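PDB 4D50: deoxyhypusine hydroxylase from Homo sapiens, which hydroxylates the deoxyhypusine residue of translation initiation factor eIF5A with a diiron centre and molecular oxygen, completing the formation of hypusine. Local coordinates for residues 31-36 / 60-65; 11-16 / 45-50. All coordinates share one frame; numbering follows the deposited sequence.

How the contacts relate
Both contacts join helices that run nearly parallel, and together they span the first four helices of the chain: contact 1 pairs 26-39 with 57-70, contact 2 pairs 3-20 with 42-50. Their centres lie about 10 Å apart, and they touch where Ile15 packs on Ala32, Thr35 and Leu36, and where Leu63 meets Ile48. Contact 1 is the more buried and lies nearer the centre of the chain; its helix 57-70 carries an iron ligand, yet across the helices it relies on leucine methyls and a Phe34-Glu62 pair. Contact 2, farther out and partly buried, depends on one tryptophan that donates a hydrogen bond and lies against a glycine backbone.

Contact 1: 31-36 / 60-65; sequences RALFTL and KHELAY. With FE (Fe (III) ion), chain D; PER (peroxide ion), chain E.
His61 NE2 binds the iron at 2.3 Å, and the next residue, Glu62, turns toward the other helix to meet Leu33 and Phe34. The peroxide O2, 2.2 Å from the same iron, two waters, His245 and Glu246 complete the site. A hydrogen bond from His61 ND1 to the carbonyl of Leu58 ties down the far side of the imidazole and helps to set its rotation. Segments 31-36 and 60-65 run nearly parallel (11°) in the inner layer of a HEAT-repeat solenoid, and 60-65 belongs to the first HEAT-like repeat. Leu33 bridges two residues of the facing helix. With CG anti to the backbone N (chi1 171°), its branches fork over that helix: Leu33 CD2 lies 3.7 Å from Glu62 CB, while Leu33 CD1 reaches Leu63 CD2 at 3.8 Å. Phe34 starts off alongside the interface and swings its ring across, so that CZ comes to 3.6 Å from Glu62 CG. The bend of Glu62 at chi2 (74°) brings its carboxylate round to the rim of this ring, where Glu62 OE2 lies in plane, 3.8 Å from Phe34 CZ. Glu62 OE1 lies close to Glu249 OE2, like charge to like charge.

Contact 2: 11-16 / 45-50; sequences EVDAIG and IAWISQ
Trp47 reaches across from helix 42-50 and sets its indole against one side of segment 11-16, touching Val12, Asp13 and Gly16. The packing is tightest at Gly16: having no side chain, it lets CA rest over one face of the indole, 3.6 Å from Trp47 CD2, in a CH-pi contact 3.8 Å from the centroid of the five-membered ring. The Asp13 carbonyl oxygen lies over the same face, farther along toward CZ2. At the pyrrole end, Val12 CG1 comes to 3.9 Å from Trp47 CD1. With CG anti to the carbonyl carbon (chi1 -75°), the tryptophan carries its ring across to the other helix, and chi2 turns one face onto Gly16. At the partly exposed rim the contact rests mainly on one polar bond. Trp47 NE1 donates to Asp13 OD1 at 2.9 Å, almost straight (169°) and in the plane of the indole, but it meets the carboxylate from the anti side, tilted somewhat out of the carboxylate plane. This bond satisfies the indole N-H and helps to set which way round the ring lies. The near-parallel helices (8° between the segments) pack side by side at the N-terminal end of the HEAT-repeat solenoid. Behind the contact, Val12 and Ile15 pack on helix 26-39, which links 3-20 to 42-50 in the chain, and Ile48 packs on helix 57-70.

Contact 1: 31-36 / 60-65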
ATOM      1  N   ARG A  31       3.907  13.145   6.511  1.00 16.00           N
ATOM      2  CA  ARG A  31       3.900  14.275   5.612  1.00 16.99           C
ATOM      3  C   ARG A  31       5.238  14.418   4.979  1.00 15.04           C
ATOM      4  O   ARG A  31       5.302  14.628   3.770  1.00 16.41           O
ATOM      5  CB  ARG A  31       3.596  15.588   6.353  1.00 17.94           C
ATOM      6  CG  ARG A  31       2.143  15.796   6.551  1.00 21.97           C
ATOM      7  CD  ARG A  31       1.886  17.015   7.445  1.00 25.66           C
ATOM      8  NE  ARG A  31       0.560  16.863   8.022  1.00 27.39           N
ATOM      9  CZ  ARG A  31      -0.569  16.981   7.320  1.00 29.15           C
ATOM     10  NH1 ARG A  31      -0.549  17.326   6.028  1.00 25.08           N
ATOM     11  NH2 ARG A  31      -1.732  16.772   7.917  1.00 30.26           N
ATOM     12  N   ALA A  32       6.295  14.291   5.757  1.00 13.61           N
ATOM     13  CA  ALA A  32       7.688  14.359   5.184  1.00 13.09           C
ATOM     14  C   ALA A  32       7.912  13.265   4.155  1.00 12.82           C
ATOM     15  O   ALA A  32       8.477  13.454   3.073  1.00 12.99           O
ATOM     16  CB  ALA A  32       8.698  14.267   6.293  1.00 14.65           C
ATOM     17  N   LEU A  33       7.541  12.050   4.542  1.00 12.24           N
ATOM     18  CA  LEU A  33       7.697  10.913   3.669  1.00 12.56           C
ATOM     19  C   LEU A  33       7.010  11.087   2.323  1.00 12.14           C
ATOM     20  O   LEU A  33       7.602  10.846   1.310  1.00 12.63           O
ATOM     21  CB  LEU A  33       7.152   9.627   4.336  1.00 12.32           C
ATOM     22  CG  LEU A  33       7.069   8.380   3.436  1.00 11.72           C
ATOM     23  CD1 LEU A  33       8.457   7.953   2.907  1.00 12.47           C
ATOM     24  CD2 LEU A  33       6.390   7.237   4.185  1.00 10.89           C
ATOM     25  N   PHE A  34       5.710  11.455   2.287  1.00 13.21           N
ATOM     26  CA  PHE A  34       5.036  11.627   1.049  1.00 13.19           C
ATOM     27  C   PHE A  34       5.530  12.824   0.251  1.00 12.55           C
ATOM     28  O   PHE A  34       5.538  12.788  -0.971  1.00 14.58           O
ATOM     29  CB  PHE A  34       3.519  11.588   1.249  1.00 13.87           C
ATOM     30  CG  PHE A  34       3.046  10.187   1.489  1.00 17.07           C
ATOM     31  CD1 PHE A  34       3.037   9.232   0.431  1.00 18.81           C
ATOM     32  CD2 PHE A  34       2.669   9.791   2.737  1.00 19.96           C
ATOM     33  CE1 PHE A  34       2.679   7.913   0.643  1.00 18.27           C
ATOM     34  CE2 PHE A  34       2.312   8.454   2.950  1.00 19.45           C
ATOM     35  CZ  PHE A  34       2.326   7.545   1.908  1.00 18.71           C
ATOM     36  N   THR A  35       6.068  13.817   0.920  1.00 13.29           N
ATOM     37  CA  THR A  35       6.681  14.890   0.155  1.00 14.12           C
ATOM     38  C   THR A  35       7.945  14.341  -0.536  1.00 13.53           C
ATOM     39  O   THR A  35       8.143  14.607  -1.719  1.00 15.71           O
ATOM     40  CB  THR A  35       6.982  16.083   1.066  1.00 15.18           C
ATOM     41  OG1 THR A  35       5.741  16.489   1.659  1.00 15.70           O
ATOM     42  CG2 THR A  35       7.622  17.293   0.301  1.00 15.51           C
ATOM     43  N   LEU A  36       8.785  13.620   0.174  1.00 11.46           N
ATOM     44  CA  LEU A  36       9.969  13.043  -0.436  1.00 11.79           C
ATOM     45  C   LEU A  36       9.628  12.130  -1.559  1.00 11.60           C
ATOM     46  O   LEU A  36      10.387  12.054  -2.514  1.00 11.62           O
ATOM     47  CB  LEU A  36      10.830  12.315   0.560  1.00 12.89           C
ATOM     48  CG  LEU A  36      11.486  13.167   1.643  1.00 13.38           C
ATOM     49  CD1 LEU A  36      12.163  12.257   2.673  1.00 14.12           C
ATOM     50  CD2 LEU A  36      12.541  14.097   1.029  1.00 14.02           C
ATOM     51  N   LYS A  60       7.473   2.015   8.667  1.00  9.30           N
ATOM     52  CA  LYS A  60       8.452   1.307   7.838  1.00  9.75           C
ATOM     53  C   LYS A  60       7.871   0.717   6.546  1.00 10.25           C
ATOM     54  O   LYS A  60       8.488   0.766   5.489  1.00 11.10           O
ATOM     55  CB  LYS A  60       9.123   0.203   8.617  1.00 10.86           C
ATOM     56  CG  LYS A  60      10.148   0.670   9.642  1.00 11.46           C
ATOM     57  CD  LYS A  60      10.921  -0.512  10.236  1.00 13.32           C
ATOM     58  CE  LYS A  60      10.066  -1.328  11.162  1.00 15.14           C
ATOM     59  NZ  LYS A  60      10.812  -2.337  11.944  1.00 18.34           N
ATOM     60  N   HIS A  61       6.677   0.207   6.634  1.00 12.20           N
ATOM     61  CA  HIS A  61       6.015  -0.348   5.460  1.00 11.90           C
ATOM     62  C   HIS A  61       5.585   0.750   4.491  1.00 12.32           C
ATOM     63  O   HIS A  61       5.648   0.543   3.263  1.00 11.77           O
ATOM     64  CB  HIS A  61       4.927  -1.327   5.882  1.00 12.80           C
ATOM     65  CG  HIS A  61       3.535  -0.812   5.694  1.00 13.46           C
ATOM     66  ND1 HIS A  61       3.047   0.287   6.362  1.00 14.53           N
ATOM     67  CD2 HIS A  61       2.556  -1.234   4.854  1.00 13.65           C
ATOM     68  CE1 HIS A  61       1.774   0.469   5.997  1.00 14.12           C
ATOM     69  NE2 HIS A  61       1.475  -0.422   5.050  1.00 13.47           N
ATOM     70  N   GLU A  62       5.282   1.949   4.992  1.00 11.19           N
ATOM     71  CA  GLU A  62       4.978   3.112   4.098  1.00 11.79           C
ATOM     72  C   GLU A  62       6.279   3.560   3.333  1.00 10.66           C
ATOM     73  O   GLU A  62       6.259   3.998   2.164  1.00  9.12           O
ATOM     74  CB  GLU A  62       4.424   4.240   4.912  1.00 14.51           C
ATOM     75  CG  GLU A  62       3.294   5.044   4.297  1.00 19.21           C
ATOM     76  CD  GLU A  62       1.989   4.264   4.306  1.00 23.37           C
ATOM     77  OE1 GLU A  62       1.577   3.741   5.360  1.00 31.92           O
ATOM     78  OE2 GLU A  62       1.462   4.074   3.200  1.00 30.32           O
ATOM     79  N   LEU A  63       7.384   3.461   4.033  1.00  9.05           N
ATOM     80  CA  LEU A  63       8.668   3.757   3.395  1.00  8.88           C
ATOM     81  C   LEU A  63       8.796   2.885   2.207  1.00  8.72           C
ATOM     82  O   LEU A  63       9.251   3.312   1.125  1.00 10.55           O
ATOM     83  CB  LEU A  63       9.850   3.522   4.307  1.00  8.61           C
ATOM     84  CG  LEU A  63       9.846   4.187   5.689  1.00  8.73           C
ATOM     85  CD1 LEU A  63      11.019   3.679   6.473  1.00  8.85           C
ATOM     86  CD2 LEU A  63       9.930   5.667   5.535  1.00  9.00           C
ATOM     87  N   ALA A  64       8.596   1.595   2.439  1.00  8.77           N
ATOM     88  CA  ALA A  64       8.785   0.647   1.308  1.00  8.20           C
ATOM     89  C   ALA A  64       7.756   0.919   0.217  1.00  8.72           C
ATOM     90  O   ALA A  64       8.117   0.877  -0.979  1.00  9.42           O
ATOM     91  CB  ALA A  64       8.653  -0.818   1.759  1.00  8.64           C
ATOM     92  N   TYR A  65       6.506   1.173   0.563  1.00  8.24           N
ATOM     93  CA  TYR A  65       5.510   1.497  -0.438  1.00  8.46           C
ATOM     94  C   TYR A  65       5.903   2.682  -1.318  1.00  8.55           C
ATOM     95  O   TYR A  65       5.872   2.634  -2.537  1.00  7.77           O
ATOM     96  CB  TYR A  65       4.178   1.809   0.235  1.00  8.78           C
ATOM     97  CG  TYR A  65       3.070   2.275  -0.657  1.00  8.54           C
ATOM     98  CD1 TYR A  65       2.399   1.401  -1.503  1.00  8.75           C
ATOM     99  CD2 TYR A  65       2.787   3.641  -0.774  1.00  9.04           C
ATOM    100  CE1 TYR A  65       1.376   1.859  -2.357  1.00  9.15           C
ATOM    101  CE2 TYR A  65       1.759   4.097  -1.565  1.00  9.86           C
ATOM    102  CZ  TYR A  65       1.118   3.225  -2.417  1.00  9.28           C
ATOM    103  OH  TYR A  65       0.114   3.714  -3.160  1.00 12.06           O
TER
HETATM  104 FE    FE D 302      -0.677  -1.147   4.518  1.00 16.41          FE
HETATM  105  O1  PER E 303       0.588  -3.595   4.227  1.00 21.40           O
HETATM  106  O2  PER E 303      -0.475  -3.186   5.267  1.00 18.93           O
HETATM  107  O   HOH W   1      -0.194  -1.662   2.245  1.00 26.36           O
HETATM  108  O   HOH W   2      -1.058   0.827   3.730  1.00 13.42           O

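Contact 2: 11-16 / 45-50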
ATOM      1  N   GLU A  11      15.656  21.578   0.551  1.00 24.05           N
ATOM      2  CA  GLU A  11      14.326  21.229   1.085  1.00 24.38           C
ATOM      3  C   GLU A  11      14.244  19.716   1.341  1.00 23.33           C
ATOM      4  O   GLU A  11      13.698  19.224   2.373  1.00 19.24           O
ATOM      5  CB  GLU A  11      13.215  21.679   0.145  1.00 24.88           C
ATOM      6  CG  GLU A  11      13.014  23.185   0.097  1.00 27.69           C
ATOM      7  CD  GLU A  11      12.931  23.752   1.513  1.00 33.08           C
ATOM      8  OE1 GLU A  11      12.086  23.261   2.299  1.00 30.52           O
ATOM      9  OE2 GLU A  11      13.750  24.639   1.844  1.00 40.13           O
ATOM     10  N   VAL A  12      14.787  18.951   0.417  1.00 20.98           N
ATOM     11  CA  VAL A  12      14.944  17.515   0.658  1.00 21.07           C
ATOM     12  C   VAL A  12      15.639  17.124   1.995  1.00 23.17           C
ATOM     13  O   VAL A  12      15.222  16.190   2.693  1.00 23.29           O
ATOM     14  CB  VAL A  12      15.640  16.827  -0.543  1.00 20.92           C
ATOM     15  CG1 VAL A  12      16.040  15.395  -0.213  1.00 23.10           C
ATOM     16  CG2 VAL A  12      14.738  16.822  -1.771  1.00 19.41           C
ATOM     17  N   ASP A  13      16.730  17.793   2.344  1.00 23.80           N
ATOM     18  CA  ASP A  13      17.494  17.424   3.533  1.00 22.56           C
ATOM     19  C   ASP A  13      16.762  17.818   4.783  1.00 19.93           C
ATOM     20  O   ASP A  13      16.753  17.104   5.789  1.00 22.00           O
ATOM     21  CB  ASP A  13      18.863  18.101   3.481  1.00 25.77           C
ATOM     22  CG  ASP A  13      19.720  17.539   2.392  1.00 28.93           C
ATOM     23  OD1 ASP A  13      19.419  16.407   1.902  1.00 29.96           O
ATOM     24  OD2 ASP A  13      20.702  18.228   1.991  1.00 31.28           O
ATOM     25  N   ALA A  14      16.066  18.930   4.687  1.00 19.28           N
ATOM     26  CA  ALA A  14      15.226  19.450   5.766  1.00 18.22           C
ATOM     27  C   ALA A  14      14.062  18.539   6.064  1.00 18.82           C
ATOM     28  O   ALA A  14      13.814  18.213   7.235  1.00 20.73           O
ATOM     29  CB  ALA A  14      14.694  20.807   5.381  1.00 19.42           C
ATOM     30  N   ILE A  15      13.348  18.152   5.005  1.00 17.48           N
ATOM     31  CA  ILE A  15      12.227  17.221   5.125  1.00 17.49           C
ATOM     32  C   ILE A  15      12.717  15.856   5.625  1.00 15.76           C
ATOM     33  O   ILE A  15      12.081  15.209   6.490  1.00 19.21           O
ATOM     34  CB  ILE A  15      11.474  17.107   3.775  1.00 18.40           C
ATOM     35  CG1 ILE A  15      10.846  18.466   3.444  1.00 17.61           C
ATOM     36  CG2 ILE A  15      10.392  16.003   3.805  1.00 18.57           C
ATOM     37  CD1 ILE A  15      10.604  18.691   1.964  1.00 20.12           C
ATOM     38  N   GLY A  16      13.769  15.377   5.020  1.00 17.61           N
ATOM     39  CA  GLY A  16      14.459  14.192   5.470  1.00 16.21           C
ATOM     40  C   GLY A  16      14.761  14.157   6.963  1.00 17.64           C
ATOM     41  O   GLY A  16      14.549  13.115   7.630  1.00 15.19           O
ATOM     42  N   ILE A  45      15.677   9.227  -1.708  1.00 13.35           N
ATOM     43  CA  ILE A  45      15.795   7.791  -1.472  1.00 13.29           C
ATOM     44  C   ILE A  45      16.649   7.459  -0.231  1.00 13.64           C
ATOM     45  O   ILE A  45      16.309   6.573   0.590  1.00 12.71           O
ATOM     46  CB  ILE A  45      16.302   7.108  -2.767  1.00 14.41           C
ATOM     47  CG1 ILE A  45      15.174   7.212  -3.807  1.00 15.80           C
ATOM     48  CG2 ILE A  45      16.656   5.669  -2.543  1.00 14.32           C
ATOM     49  CD1 ILE A  45      15.474   6.727  -5.204  1.00 17.08           C
ATOM     50  N   ALA A  46      17.754   8.183  -0.030  1.00 13.43           N
ATOM     51  CA  ALA A  46      18.607   7.949   1.125  1.00 12.48           C
ATOM     52  C   ALA A  46      17.973   8.251   2.465  1.00 12.64           C
ATOM     53  O   ALA A  46      18.148   7.484   3.396  1.00 13.54           O
ATOM     54  CB  ALA A  46      19.916   8.729   0.985  1.00 13.14           C
ATOM     55  N   TRP A  47      17.251   9.335   2.558  1.00 12.59           N
ATOM     56  CA  TRP A  47      16.584   9.719   3.769  1.00 14.47           C
ATOM     57  C   TRP A  47      15.438   8.710   4.087  1.00 12.54           C
ATOM     58  O   TRP A  47      15.223   8.364   5.217  1.00 11.69           O
ATOM     59  CB  TRP A  47      16.005  11.118   3.647  1.00 17.76           C
ATOM     60  CG  TRP A  47      16.978  12.264   3.726  1.00 18.75           C
ATOM     61  CD1 TRP A  47      17.287  13.151   2.724  1.00 20.73           C
ATOM     62  CD2 TRP A  47      17.703  12.700   4.883  1.00 21.87           C
ATOM     63  NE1 TRP A  47      18.169  14.103   3.180  1.00 22.05           N
ATOM     64  CE2 TRP A  47      18.478  13.833   4.490  1.00 22.99           C
ATOM     65  CE3 TRP A  47      17.814  12.222   6.186  1.00 22.87           C
ATOM     66  CZ2 TRP A  47      19.315  14.507   5.376  1.00 23.58           C
ATOM     67  CZ3 TRP A  47      18.654  12.899   7.085  1.00 25.57           C
ATOM     68  CH2 TRP A  47      19.412  14.016   6.665  1.00 25.11           C
ATOM     69  N   ILE A  48      14.744   8.250   3.066  1.00 12.28           N
ATOM     70  CA  ILE A  48      13.607   7.288   3.256  1.00 11.28           C
ATOM     71  C   ILE A  48      14.215   5.975   3.767  1.00 12.50           C
ATOM     72  O   ILE A  48      13.670   5.294   4.625  1.00 10.88           O
ATOM     73  CB  ILE A  48      12.827   7.055   1.952  1.00 11.32           C
ATOM     74  CG1 ILE A  48      12.036   8.326   1.530  1.00 10.78           C
ATOM     75  CG2 ILE A  48      11.843   5.896   2.037  1.00 10.00           C
ATOM     76  CD1 ILE A  48      11.380   8.214   0.201  1.00 10.67           C
ATOM     77  N   SER A  49      15.389   5.642   3.201  1.00 11.76           N
ATOM     78  CA  SER A  49      16.073   4.403   3.466  1.00 13.97           C
ATOM     79  C   SER A  49      16.613   4.395   4.867  1.00 15.23           C
ATOM     80  O   SER A  49      16.548   3.364   5.542  1.00 15.95           O
ATOM     81  CB  SER A  49      17.245   4.241   2.463  1.00 13.48           C
ATOM     82  OG  SER A  49      16.737   3.948   1.137  1.00 13.47           O
ATOM     83  N   GLN A  50      17.068   5.563   5.308  1.00 14.54           N
ATOM     84  CA  GLN A  50      17.543   5.741   6.675  1.00 16.47           C
ATOM     85  C   GLN A  50      16.452   5.466   7.710  1.00 16.32           C
ATOM     86  O   GLN A  50      16.730   4.923   8.765  1.00 15.74           O
ATOM     87  CB  GLN A  50      18.198   7.122   6.852  1.00 18.99           C
ATOM     88  CG  GLN A  50      18.919   7.373   8.187  1.00 21.30           C
ATOM     89  CD  GLN A  50      19.509   8.791   8.273  1.00 23.87           C
ATOM     90  OE1 GLN A  50      19.986   9.315   7.298  1.00 24.50           O
ATOM     91  NE2 GLN A  50      19.353   9.448   9.423  1.00 27.02           N
TER